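Local structure of protease (Actinomadura keratinilytica, 8C4X) at residues A16-V21 and R39-F44. The protein is probably the inhibitor I9 propeptide part of a subtilisin-family serine endopeptidase. Residues are numbered along the deposited sequence; the frame is centred on the assembly and turned at random.
Sequences AGQYIV and RTQHRF. Unlike the reference sequence in segment 16-21: A16 (reference Thr). Unlike the reference sequence in segment 39-44: H42 (reference Tyr).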
loop_
_atom_site.group_PDB
_atom_site.type_symbol
_atom_site.label_atom_id
_atom_site.label_comp_id
_atom_site.label_asym_id
_atom_site.label_seq_id
_atom_site.Cartn_x
_atom_site.Cartn_y
_atom_site.Cartn_z
ATOM N N ALA B 16 8.135 6.274 7.965
ATOM C CA ALA B 16 9.022 5.969 6.851
ATOM C C ALA B 16 8.970 4.484 6.507
ATOM O O ALA B 16 9.015 3.624 7.393
ATOM C CB ALA B 16 10.450 6.396 7.195
ATOM N N GLY B 17 8.839 4.193 5.211
ATOM C CA GLY B 17 8.856 2.834 4.707
ATOM C C GLY B 17 7.596 2.030 4.938
ATOM O O GLY B 17 7.631 0.806 4.781
ATOM N N GLN B 18 6.478 2.668 5.316
ATOM C CA GLN B 18 5.252 1.954 5.650
ATOM C C GLN B 18 4.102 2.569 4.862
ATOM O O GLN B 18 3.982 3.798 4.812
ATOM C CB GLN B 18 4.992 2.029 7.160
ATOM C CG GLN B 18 3.965 1.065 7.678
ATOM C CD GLN B 18 4.048 0.925 9.186
ATOM O OE1 GLN B 18 4.956 0.273 9.707
ATOM N NE2 GLN B 18 3.093 1.524 9.894
ATOM N N TYR B 19 3.258 1.719 4.261
ATOM C CA TYR B 19 2.302 2.173 3.255
ATOM C C TYR B 19 0.954 1.488 3.415
ATOM O O TYR B 19 0.851 0.379 3.941
ATOM C CB TYR B 19 2.827 1.923 1.821
ATOM C CG TYR B 19 4.170 2.558 1.622
ATOM C CD1 TYR B 19 4.277 3.888 1.225
ATOM C CD2 TYR B 19 5.327 1.850 1.902
ATOM C CE1 TYR B 19 5.522 4.489 1.073
ATOM C CE2 TYR B 19 6.575 2.436 1.762
ATOM C CZ TYR B 19 6.663 3.750 1.346
ATOM O OH TYR B 19 7.904 4.324 1.207
ATOM N N ILE B 20 -0.081 2.194 2.967
ATOM C CA ILE B 20 -1.414 1.645 2.754
ATOM C C ILE B 20 -1.621 1.531 1.251
ATOM O O ILE B 20 -1.485 2.524 0.530
ATOM C CB ILE B 20 -2.496 2.548 3.365
ATOM C CG1 ILE B 20 -2.341 2.635 4.884
ATOM C CG2 ILE B 20 -3.890 2.066 2.992
ATOM C CD1 ILE B 20 -3.091 3.806 5.476
ATOM N N VAL B 21 -1.995 0.340 0.787
ATOM C CA VAL B 21 -2.154 0.060 -0.636
ATOM C C VAL B 21 -3.593 -0.371 -0.887
ATOM O O VAL B 21 -4.119 -1.225 -0.164
ATOM C CB VAL B 21 -1.177 -1.038 -1.093
ATOM C CG1 VAL B 21 -1.357 -1.326 -2.589
ATOM C CG2 VAL B 21 0.259 -0.639 -0.778
ATOM N N ARG B 39 4.953 -9.145 2.845
ATOM C CA ARG B 39 4.466 -9.489 4.172
ATOM C C ARG B 39 3.643 -8.314 4.689
ATOM O O ARG B 39 4.164 -7.204 4.835
ATOM C CB ARG B 39 5.628 -9.806 5.114
ATOM C CG ARG B 39 5.228 -10.039 6.557
ATOM C CD ARG B 39 6.441 -10.360 7.420
ATOM N NE ARG B 39 6.062 -10.824 8.749
ATOM N N THR B 40 2.363 -8.552 4.946
ATOM C CA THR B 40 1.469 -7.477 5.345
ATOM C C THR B 40 1.467 -7.299 6.857
ATOM O O THR B 40 1.758 -8.223 7.623
ATOM C CB THR B 40 0.035 -7.746 4.868
ATOM O OG1 THR B 40 -0.414 -8.999 5.405
ATOM C CG2 THR B 40 -0.029 -7.765 3.346
ATOM N N GLN B 41 1.150 -6.079 7.277
ATOM C CA GLN B 41 0.810 -5.782 8.662
ATOM C C GLN B 41 -0.682 -5.935 8.925
ATOM O O GLN B 41 -1.074 -6.465 9.968
ATOM C CB GLN B 41 1.262 -4.367 9.021
ATOM C CG GLN B 41 2.773 -4.229 9.019
ATOM C CD GLN B 41 3.247 -2.791 9.094
ATOM O OE1 GLN B 41 2.618 -1.884 8.542
ATOM N NE2 GLN B 41 4.367 -2.576 9.779
ATOM N N HIS B 42 -1.520 -5.463 7.996
ATOM C CA HIS B 42 -2.967 -5.630 8.054
ATOM C C HIS B 42 -3.488 -5.849 6.647
ATOM O O HIS B 42 -2.922 -5.340 5.683
ATOM C CB HIS B 42 -3.692 -4.404 8.628
ATOM C CG HIS B 42 -3.324 -4.088 10.038
ATOM N ND1 HIS B 42 -3.766 -4.841 11.104
ATOM C CD2 HIS B 42 -2.579 -3.085 10.559
ATOM C CE1 HIS B 42 -3.294 -4.320 12.225
ATOM N NE2 HIS B 42 -2.585 -3.248 11.922
ATOM N N ARG B 43 -4.597 -6.565 6.536
ATOM C CA ARG B 43 -5.301 -6.714 5.271
ATOM C C ARG B 43 -6.748 -6.285 5.448
ATOM O O ARG B 43 -7.367 -6.574 6.479
ATOM C CB ARG B 43 -5.233 -8.160 4.785
ATOM C CG ARG B 43 -3.807 -8.621 4.545
ATOM C CD ARG B 43 -3.759 -10.079 4.068
ATOM N NE ARG B 43 -2.378 -10.546 4.035
ATOM C CZ ARG B 43 -1.952 -11.621 3.383
ATOM N NH1 ARG B 43 -2.778 -12.373 2.670
ATOM N NH2 ARG B 43 -0.663 -11.943 3.439
ATOM N N PHE B 44 -7.286 -5.622 4.428
ATOM C CA PHE B 44 -8.625 -5.059 4.466
ATOM C C PHE B 44 -9.434 -5.607 3.305
ATOM O O PHE B 44 -8.942 -5.678 2.173
ATOM C CB PHE B 44 -8.602 -3.521 4.380
ATOM C CG PHE B 44 -7.483 -2.876 5.161
ATOM C CD1 PHE B 44 -7.370 -3.084 6.526
ATOM C CD2 PHE B 44 -6.541 -2.069 4.522
ATOM C CE1 PHE B 44 -6.345 -2.503 7.256
ATOM C CE2 PHE B 44 -5.512 -1.469 5.248
ATOM C CZ PHE B 44 -5.415 -1.691 6.622
#
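Q18 and Q41 meet through their terminal amides, a worked example of how side chains can bridge two segments of a sheet that share no backbone bond. NE2 of Q41 donates to OE1 of Q18 over 2.9 Å, with a fairly straight N-H...O angle of 162°. The bond lies in the amide plane of Q41 but reaches OE1 from well above the carbonyl plane of Q18; the two amides stand nearly perpendicular, 81° apart. The chain of Q18, with CG anti to the backbone N (chi1 -166°), runs extended to this meeting and crosses that of Q41 at about a right angle. This amide pair is the close part of the contact, with OE1 of Q41 also lying 3.2 Å from CD of Q18. OE1 of Q18 also accepts from K54, while its NE2 donates to D75. With an alanine in place of Q18, the Q41 amide would probably lose its acceptor and be freer to turn, and K54 and D75 would each lose a partner. The other part is looser: CG2 of I20 approaches CE2 of F44 obliquely at 4.5 Å, on a partly exposed surface. In the beta-sheet of this inhibitor I9 domain, strands 18-23 and 42-44 run nearly parallel, separated by strand 50-54, antiparallel to both. A classic beta bulge sets Q41 and H42 opposite S52; strand 69-76 borders 18-23 on its other side, while helix 57-64 packs against Y19 and V21, and helix 29-36 against T40 and R43.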